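Local coordinates for uncharacterized protein (PDB 6ULO) that is of unknown function but probably sits at the membrane through a predicted transmembrane helix, with a probably Rossmann-like alpha/beta domain, at residues E123-K126 and E127-L131; K143-Y146 and K147-S150; T203-G206 and I207-L211; Q234-K237 and N238-N242. All coordinates share one frame; numbering follows the deposited sequence.

Two pairs of helical turns are described, at separate places in the chain. Contacts 1 and 2 belong to consecutive helices, 125-135 and 139-166, which pack on each other through Tyr-146, Ala-128 and Leu-129; both are partly buried, and lysines on both, with glutamates on contact 1, line the outer faces. Contacts 3 and 4, with centres about 10 Å apart, sit on helices 203-214 and 234-241, joined by Leu-204 and Thr-205 packing on Ser-239 and by a probable hydrogen bond from Asn-242 to Asn-209. Contact 3 is the most buried: threonine and aliphatic side chains face strands 86-91 and 191-195. Contact 4 divides between an aromatic-aliphatic inner side and an amide-rich surface. Contacts 1 and 4 lie on opposite sides of the chain's centre, their centres about 41 Å apart.

Contact 1 of 4, residues E123-K126 and E127-L131; sequences EGEK and EALEL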
# COMPACT_ATOMS: atom_id res chain seq x y z
N GLU A 123 4.66 -9.22 23.72
CA GLU A 123 5.78 -10.07 24.11
C GLU A 123 7.12 -9.47 23.71
O GLU A 123 8.09 -9.53 24.48
CB GLU A 123 5.64 -11.47 23.50
CG GLU A 123 6.89 -12.35 23.69
CD GLU A 123 6.80 -13.69 22.99
OE1 GLU A 123 5.90 -13.88 22.14
OE2 GLU A 123 7.66 -14.56 23.29
N GLY A 124 7.21 -8.92 22.51
CA GLY A 124 8.45 -8.38 22.01
C GLY A 124 8.66 -6.91 22.22
O GLY A 124 9.69 -6.39 21.79
N GLU A 125 7.73 -6.23 22.90
CA GLU A 125 7.82 -4.77 23.04
C GLU A 125 9.16 -4.31 23.63
O GLU A 125 9.76 -3.36 23.12
CB GLU A 125 6.66 -4.26 23.90
CG GLU A 125 6.77 -2.78 24.12
CD GLU A 125 5.54 -2.17 24.76
OE1 GLU A 125 5.66 -1.62 25.85
OE2 GLU A 125 4.45 -2.24 24.16
N LYS A 126 9.63 -4.95 24.70
CA LYS A 126 10.89 -4.48 25.29
C LYS A 126 12.04 -4.60 24.29
O LYS A 126 12.83 -3.65 24.10
CB LYS A 126 11.19 -5.25 26.57
CG LYS A 126 12.53 -4.90 27.18
CD LYS A 126 12.87 -5.90 28.30
CE LYS A 126 14.24 -5.65 28.92
NZ LYS A 126 14.18 -4.59 29.98
N GLU A 127 12.15 -5.75 23.63
CA GLU A 127 13.16 -5.95 22.59
C GLU A 127 12.97 -4.99 21.42
O GLU A 127 13.94 -4.43 20.89
CB GLU A 127 13.05 -7.37 22.07
CG GLU A 127 14.08 -7.68 21.01
CD GLU A 127 14.02 -9.11 20.52
OE1 GLU A 127 13.27 -9.92 21.11
OE2 GLU A 127 14.74 -9.42 19.55
N ALA A 128 11.72 -4.78 21.00
CA ALA A 128 11.44 -3.88 19.89
C ALA A 128 11.90 -2.46 20.20
O ALA A 128 12.49 -1.77 19.35
CB ALA A 128 9.94 -3.91 19.55
N LEU A 129 11.59 -1.97 21.40
CA LEU A 129 11.98 -0.62 21.77
C LEU A 129 13.49 -0.48 21.92
O LEU A 129 14.05 0.56 21.55
CB LEU A 129 11.24 -0.17 23.04
CG LEU A 129 9.73 0.03 22.85
CD1 LEU A 129 9.09 0.23 24.21
CD2 LEU A 129 9.43 1.24 21.95
N GLU A 130 14.17 -1.53 22.38
CA GLU A 130 15.63 -1.50 22.40
C GLU A 130 16.22 -1.48 20.99
O GLU A 130 17.21 -0.80 20.73
CB GLU A 130 16.13 -2.73 23.15
CG GLU A 130 15.86 -2.72 24.67
CD GLU A 130 16.08 -4.08 25.39
OE1 GLU A 130 16.38 -5.12 24.74
OE2 GLU A 130 15.94 -4.10 26.64
N LEU A 131 15.61 -2.20 20.05
CA LEU A 131 16.07 -2.20 18.67
C LEU A 131 15.89 -0.81 18.07
O LEU A 131 16.79 -0.29 17.40
CB LEU A 131 15.31 -3.24 17.87
CG LEU A 131 15.54 -3.24 16.36
CD1 LEU A 131 16.99 -3.49 16.06
CD2 LEU A 131 14.67 -4.32 15.71
O HOH W 1 10.79 -8.24 24.53
O HOH W 2 14.38 -1.98 27.99
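The carbonyl O of Gly-124 receives the amide N of Ala-128 at 2.7 Å, a short and fairly straight bond (161° at the hydrogen) that starts the i to i+4 ladder of an alpha-helix. Leu-129 N to Glu-125 O and Glu-130 N to Lys-126 O continue it. One residue further back, a water joins Glu-123 O to Glu-127 N, giving an early amide of the helix a partner. On the outer face Lys-126 and Glu-130 slant across each other. The lysine's CE lies 3.2 Å from Glu-130 OE2, but its last torsion (chi4 84°) bends NZ off, leaving a long salt bridge of 3.8 Å between NZ and OE2. A second water donates to OE2 and is held only weakly by NZ. Glu-125 and Leu-129 run side by side, with CG of the glutamate 3.8 Å from the leucine CD1; the Glu-125 carboxylate goes on to a salt bridge with Arg-154, while that of Glu-127 pairs with Arg-118. Helix 125-135 rests on three others: Ala-128 meets Phe-106 of helix 94-109, Leu-119 of helix 113-120 and Tyr-146 of helix 139-166.

Contact 2 of 4, residues K143-Y146 and K147-S150; sequences KKVY and KQAS
Tyr-146 lays one face of its ring over the CB of Ser-150, one turn further along the alpha-helix 139-166. This is an i to i+4 CH-pi contact: CB stands 4.1 Å from the centroid of the Tyr-146 ring, 21° off the normal and displaced toward the rim. The tyrosine CG is anti to its own amide nitrogen (chi1 180°), which carries the ring along the flank of the helix, and CE2 comes 3.8 Å from the serine CB.

The phenol oxygen has its partners elsewhere, hydrogen-bonding with Leu-119 O and Arg-154 NH2, and the ring meets Trp-120 with the two planes almost parallel. Pinned at its hydroxyl and packed against these neighbours, the ring is probably well fixed where helices 113-120, 125-135 and 139-166 converge.

Elsewhere round the helix the side chains are longer and more polar. Lys-147 extends back past the carbonyl of Lys-143, its CG 3.3 Å from that O, and the two ammonium groups stay 6.0 Å apart from NZ to NZ; Lys-143 NZ is hydrogen-bonded to Gln-133. Gln-148 slants across Val-145, whose methyls pack on Ala-99 and Ile-102 of helix 94-109.

Backbone bonds run regularly from Lys-147 N to Lys-143 O through to Ser-150 N to Tyr-146 O. This last carbonyl is gripped twice, because with chi1 at 60° the serine hydroxyl turns back to donate to it as well: Ser-150 N and OG each reach Tyr-146 O at 2.8 Å, from opposite faces of the carbonyl plane.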
# COMPACT_ATOMS: atom_id res chain seq x y z
N LYS A 143 9.95 5.55 18.92
CA LYS A 143 9.38 4.89 20.09
C LYS A 143 7.98 5.41 20.37
O LYS A 143 7.08 4.64 20.73
CB LYS A 143 10.27 5.08 21.32
CG LYS A 143 11.60 4.39 21.20
CD LYS A 143 12.46 4.66 22.45
CE LYS A 143 12.96 3.41 23.07
NZ LYS A 143 13.80 3.68 24.27
N LYS A 144 7.76 6.72 20.19
CA LYS A 144 6.43 7.27 20.37
C LYS A 144 5.46 6.67 19.36
O LYS A 144 4.34 6.29 19.71
CB LYS A 144 6.47 8.79 20.21
CG LYS A 144 7.11 9.57 21.36
CD LYS A 144 7.05 11.06 21.03
CE LYS A 144 7.65 11.90 22.12
NZ LYS A 144 7.07 11.49 23.40
N VAL A 145 5.88 6.59 18.09
CA VAL A 145 5.03 5.97 17.06
C VAL A 145 4.74 4.52 17.42
O VAL A 145 3.58 4.07 17.31
CB VAL A 145 5.66 6.12 15.66
CG1 VAL A 145 4.88 5.27 14.64
CG2 VAL A 145 5.67 7.56 15.24
N TYR A 146 5.74 3.78 17.88
CA TYR A 146 5.51 2.38 18.27
C TYR A 146 4.42 2.31 19.33
O TYR A 146 3.49 1.50 19.23
CB TYR A 146 6.80 1.75 18.81
CG TYR A 146 6.60 0.31 19.24
CD1 TYR A 146 6.97 -0.74 18.40
CD2 TYR A 146 6.06 -0.01 20.49
CE1 TYR A 146 6.76 -2.08 18.78
CE2 TYR A 146 5.85 -1.33 20.88
CZ TYR A 146 6.21 -2.36 20.02
OH TYR A 146 6.01 -3.66 20.42
N LYS A 147 4.51 3.16 20.35
CA LYS A 147 3.55 3.11 21.44
C LYS A 147 2.15 3.54 21.01
O LYS A 147 1.17 2.99 21.50
CB LYS A 147 4.06 3.94 22.61
CG LYS A 147 5.29 3.31 23.20
CD LYS A 147 5.96 4.25 24.19
CE LYS A 147 7.32 3.73 24.60
NZ LYS A 147 8.01 4.65 25.55
N GLN A 148 2.04 4.48 20.07
CA GLN A 148 0.73 4.87 19.57
C GLN A 148 0.14 3.79 18.69
O GLN A 148 -1.07 3.52 18.74
CB GLN A 148 0.89 6.12 18.72
CG GLN A 148 1.18 7.38 19.45
CD GLN A 148 1.47 8.49 18.49
OE1 GLN A 148 2.48 8.48 17.79
NE2 GLN A 148 0.55 9.43 18.39
N ALA A 149 0.95 3.21 17.81
CA ALA A 149 0.45 2.33 16.76
C ALA A 149 0.27 0.90 17.24
O ALA A 149 -0.66 0.21 16.81
CB ALA A 149 1.42 2.32 15.57
N SER A 150 1.14 0.43 18.13
CA SER A 150 1.13 -0.99 18.49
C SER A 150 -0.22 -1.55 18.98
O SER A 150 -0.56 -2.67 18.59
CB SER A 150 2.31 -1.36 19.41
OG SER A 150 2.27 -0.63 20.61

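Contact 3 of 4, residues T203-G206 and I207-L211; sequences TLTG and IGNTL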
# COMPACT_ATOMS: atom_id res chain seq x y z
N THR A 203 5.55 14.50 -5.07
CA THR A 203 5.98 13.11 -4.85
C THR A 203 5.44 12.15 -5.90
O THR A 203 6.19 11.33 -6.44
CB THR A 203 5.56 12.63 -3.47
OG1 THR A 203 6.06 13.57 -2.52
CG2 THR A 203 6.15 11.25 -3.20
N LEU A 204 4.15 12.18 -6.17
CA LEU A 204 3.59 11.15 -7.05
C LEU A 204 4.05 11.36 -8.50
O LEU A 204 4.39 10.39 -9.20
CB LEU A 204 2.07 11.10 -6.88
CG LEU A 204 1.32 9.96 -7.58
CD1 LEU A 204 1.89 8.58 -7.20
CD2 LEU A 204 -0.15 10.06 -7.20
N THR A 205 4.14 12.63 -8.93
CA THR A 205 4.76 12.91 -10.22
C THR A 205 6.20 12.46 -10.22
O THR A 205 6.69 11.87 -11.20
CB THR A 205 4.64 14.39 -10.55
OG1 THR A 205 3.31 14.63 -11.01
CG2 THR A 205 5.61 14.80 -11.68
N GLY A 206 6.90 12.67 -9.09
CA GLY A 206 8.30 12.28 -8.99
C GLY A 206 8.49 10.79 -9.11
O GLY A 206 9.50 10.34 -9.66
N ILE A 207 7.55 9.99 -8.59
CA ILE A 207 7.67 8.54 -8.74
C ILE A 207 7.68 8.17 -10.21
O ILE A 207 8.50 7.37 -10.67
CB ILE A 207 6.54 7.80 -8.00
CG1 ILE A 207 6.75 7.90 -6.49
CG2 ILE A 207 6.47 6.36 -8.44
CD1 ILE A 207 5.52 7.37 -5.71
N GLY A 208 6.76 8.76 -10.98
CA GLY A 208 6.72 8.45 -12.39
C GLY A 208 8.00 8.86 -13.10
O GLY A 208 8.52 8.12 -13.95
N ASN A 209 8.55 10.03 -12.74
CA ASN A 209 9.79 10.46 -13.39
C ASN A 209 10.96 9.57 -13.00
O ASN A 209 11.80 9.23 -13.84
CB ASN A 209 10.08 11.91 -13.04
CG ASN A 209 9.08 12.85 -13.65
OD1 ASN A 209 8.44 12.53 -14.66
ND2 ASN A 209 8.95 14.03 -13.07
N THR A 210 11.03 9.17 -11.72
CA THR A 210 12.09 8.28 -11.28
C THR A 210 12.02 6.95 -12.00
O THR A 210 13.03 6.43 -12.49
CB THR A 210 11.96 8.08 -9.77
OG1 THR A 210 12.29 9.30 -9.10
CG2 THR A 210 12.88 6.94 -9.30
N LEU A 211 10.82 6.37 -12.08
CA LEU A 211 10.66 5.08 -12.74
C LEU A 211 10.98 5.18 -14.23
O LEU A 211 11.63 4.29 -14.79
CB LEU A 211 9.25 4.56 -12.52
CG LEU A 211 8.96 4.18 -11.07
CD1 LEU A 211 7.59 3.52 -10.92
CD2 LEU A 211 10.03 3.25 -10.47
O HOH W 3 3.94 10.18 -11.99
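Ile-207 meets Leu-204 through their methyl ends, CD1 to CD1 at 4.1 Å, as the two chains slant across each other on one flank of an alpha-helix. Its CG1 lies anti to its own carbonyl carbon (chi1 -71°), which turns this branch back over the preceding turn, 3.5 Å from Thr-203 O. The Ile-207 amide donates mainly to that same Thr-203 O, at 2.9 Å, and only weakly to Leu-204 O.

Gly-208 follows with a stretched, weak bond, N to Leu-204 O at 3.4 Å. A water sits beside this pair: it probably donates to Leu-204 O and weakly accepts from Gly-208 N, bridging the ends of the long bond.

At Asn-209 the regular pattern returns, the amide N reaching Thr-205 O in the carbonyl plane. The asparagine side chain runs alongside Thr-205, ND2 3.7 Å from the threonine methyl CG2, while OD1 probably accepts from ND2 of Asn-242.

Thr-210 N bonds to Gly-206 O at 2.8 Å in a fairly straight bond (163° at the hydrogen). The Thr-210 hydroxyl is hydrogen-bonded to that of Thr-30, and Leu-211 N closes the run onto Ile-207 O.

Helix 203-214 lies over strands at one edge of the sheet: Ile-207 rests on Ile-194 of the outermost strand 191-195 and on Tyr-88 of strand 86-91, Thr-203 and Leu-204 touch Met-90, and Leu-204 and Thr-205 pack on Ser-239 of helix 234-241.

Contact 4 of 4, residues Q234-K237 and N238-N242; sequences QEFK and NSILN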
# COMPACT_ATOMS: atom_id res chain seq x y z
N GLN A 234 -6.48 18.45 -10.85
CA GLN A 234 -5.51 18.44 -11.93
C GLN A 234 -4.18 17.79 -11.55
O GLN A 234 -3.61 17.04 -12.34
CB GLN A 234 -5.29 19.86 -12.41
CG GLN A 234 -4.53 19.94 -13.69
CD GLN A 234 -5.28 19.28 -14.81
OE1 GLN A 234 -6.47 19.55 -15.02
NE2 GLN A 234 -4.60 18.39 -15.53
N GLU A 235 -3.66 18.08 -10.35
CA GLU A 235 -2.34 17.53 -10.03
C GLU A 235 -2.37 16.01 -9.96
O GLU A 235 -1.42 15.35 -10.37
CB GLU A 235 -1.79 18.12 -8.73
CG GLU A 235 -1.24 19.57 -8.85
CD GLU A 235 -0.00 19.77 -9.81
OE1 GLU A 235 0.76 18.83 -10.15
OE2 GLU A 235 0.23 20.94 -10.23
N PHE A 236 -3.48 15.43 -9.48
CA PHE A 236 -3.61 13.98 -9.43
C PHE A 236 -3.76 13.41 -10.83
O PHE A 236 -3.14 12.39 -11.17
CB PHE A 236 -4.82 13.63 -8.56
CG PHE A 236 -5.11 12.16 -8.48
CD1 PHE A 236 -4.54 11.38 -7.49
CD2 PHE A 236 -6.02 11.56 -9.34
CE1 PHE A 236 -4.84 10.01 -7.40
CE2 PHE A 236 -6.32 10.21 -9.26
CZ PHE A 236 -5.72 9.42 -8.29
N LYS A 237 -4.53 14.09 -11.69
CA LYS A 237 -4.62 13.63 -13.06
C LYS A 237 -3.24 13.60 -13.71
O LYS A 237 -2.86 12.61 -14.34
CB LYS A 237 -5.55 14.55 -13.84
CG LYS A 237 -7.00 14.52 -13.40
CD LYS A 237 -7.82 15.60 -14.14
CE LYS A 237 -9.27 15.46 -13.82
NZ LYS A 237 -10.05 16.47 -14.57
N ASN A 238 -2.48 14.69 -13.56
CA ASN A 238 -1.15 14.74 -14.17
C ASN A 238 -0.24 13.66 -13.62
O ASN A 238 0.50 13.02 -14.38
CB ASN A 238 -0.50 16.10 -13.91
CG ASN A 238 -1.12 17.19 -14.71
OD1 ASN A 238 -1.91 16.97 -15.63
ND2 ASN A 238 -0.76 18.41 -14.35
N SER A 239 -0.27 13.44 -12.30
CA SER A 239 0.67 12.46 -11.76
C SER A 239 0.30 11.04 -12.20
O SER A 239 1.20 10.25 -12.51
CB SER A 239 0.82 12.58 -10.24
OG SER A 239 -0.41 12.35 -9.61
N ILE A 240 -0.99 10.69 -12.26
CA ILE A 240 -1.35 9.35 -12.72
C ILE A 240 -1.04 9.17 -14.20
O ILE A 240 -0.53 8.12 -14.61
CB ILE A 240 -2.81 8.99 -12.36
CG1 ILE A 240 -3.02 9.11 -10.85
CG2 ILE A 240 -3.15 7.59 -12.90
CD1 ILE A 240 -2.23 8.16 -10.03
N LEU A 241 -1.31 10.20 -15.02
CA LEU A 241 -0.96 10.11 -16.44
C LEU A 241 0.53 9.95 -16.64
O LEU A 241 0.96 9.36 -17.63
CB LEU A 241 -1.47 11.34 -17.19
CG LEU A 241 -2.86 11.08 -17.80
CD1 LEU A 241 -3.94 10.72 -16.79
CD2 LEU A 241 -3.26 12.26 -18.67
N ASN A 242 1.34 10.50 -15.73
CA ASN A 242 2.79 10.45 -15.85
C ASN A 242 3.38 9.12 -15.43
O ASN A 242 4.57 8.87 -15.67
CB ASN A 242 3.40 11.59 -15.02
CG ASN A 242 4.87 11.74 -15.25
OD1 ASN A 242 5.32 11.93 -16.41
ND2 ASN A 242 5.64 11.68 -14.17
O HOH W 4 1.66 18.60 -12.68
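Ile-240 presses its CG1 onto one face of the Phe-236 ring, and this is the tight side of the helical turn. CG1 stands 3.8 Å from the centroid of the Phe-236 ring and 15° off its normal, an i to i+4 CH-pi contact shifted toward the rim at CZ. The phenylalanine ring lies alongside the next turn, where the isoleucine CG1 and CD1 both reach it. The ring also meets that of Tyr-232 at a shallow angle. In the backbone, Ile-240 N bonds to Phe-236 O at 2.9 Å.

On the solvent side, where Gln-234 and Asn-238 are exposed, polar groups make the contact. Gln-234 bends at chi2 (62°) to bring its NE2 3.0 Å from Asn-238 OD1. The oxygen lies in the glutamine's amide plane, yet the donor stands well above the asparagine carbonyl plane, away from a lone-pair direction, and the two amides are turned 54° apart. Asn-238 ND2 donates a hydrogen bond to a water, which donates at 2.7 Å to Glu-235 OE1 and bridges side chains that do not meet directly.

Helix 234-241 is wedged between two others: Phe-236 and Ile-240 pack on Phe-286 and Leu-290 of helix 283-291, while Ser-239 and Ile-240 touch Leu-204 of helix 203-214.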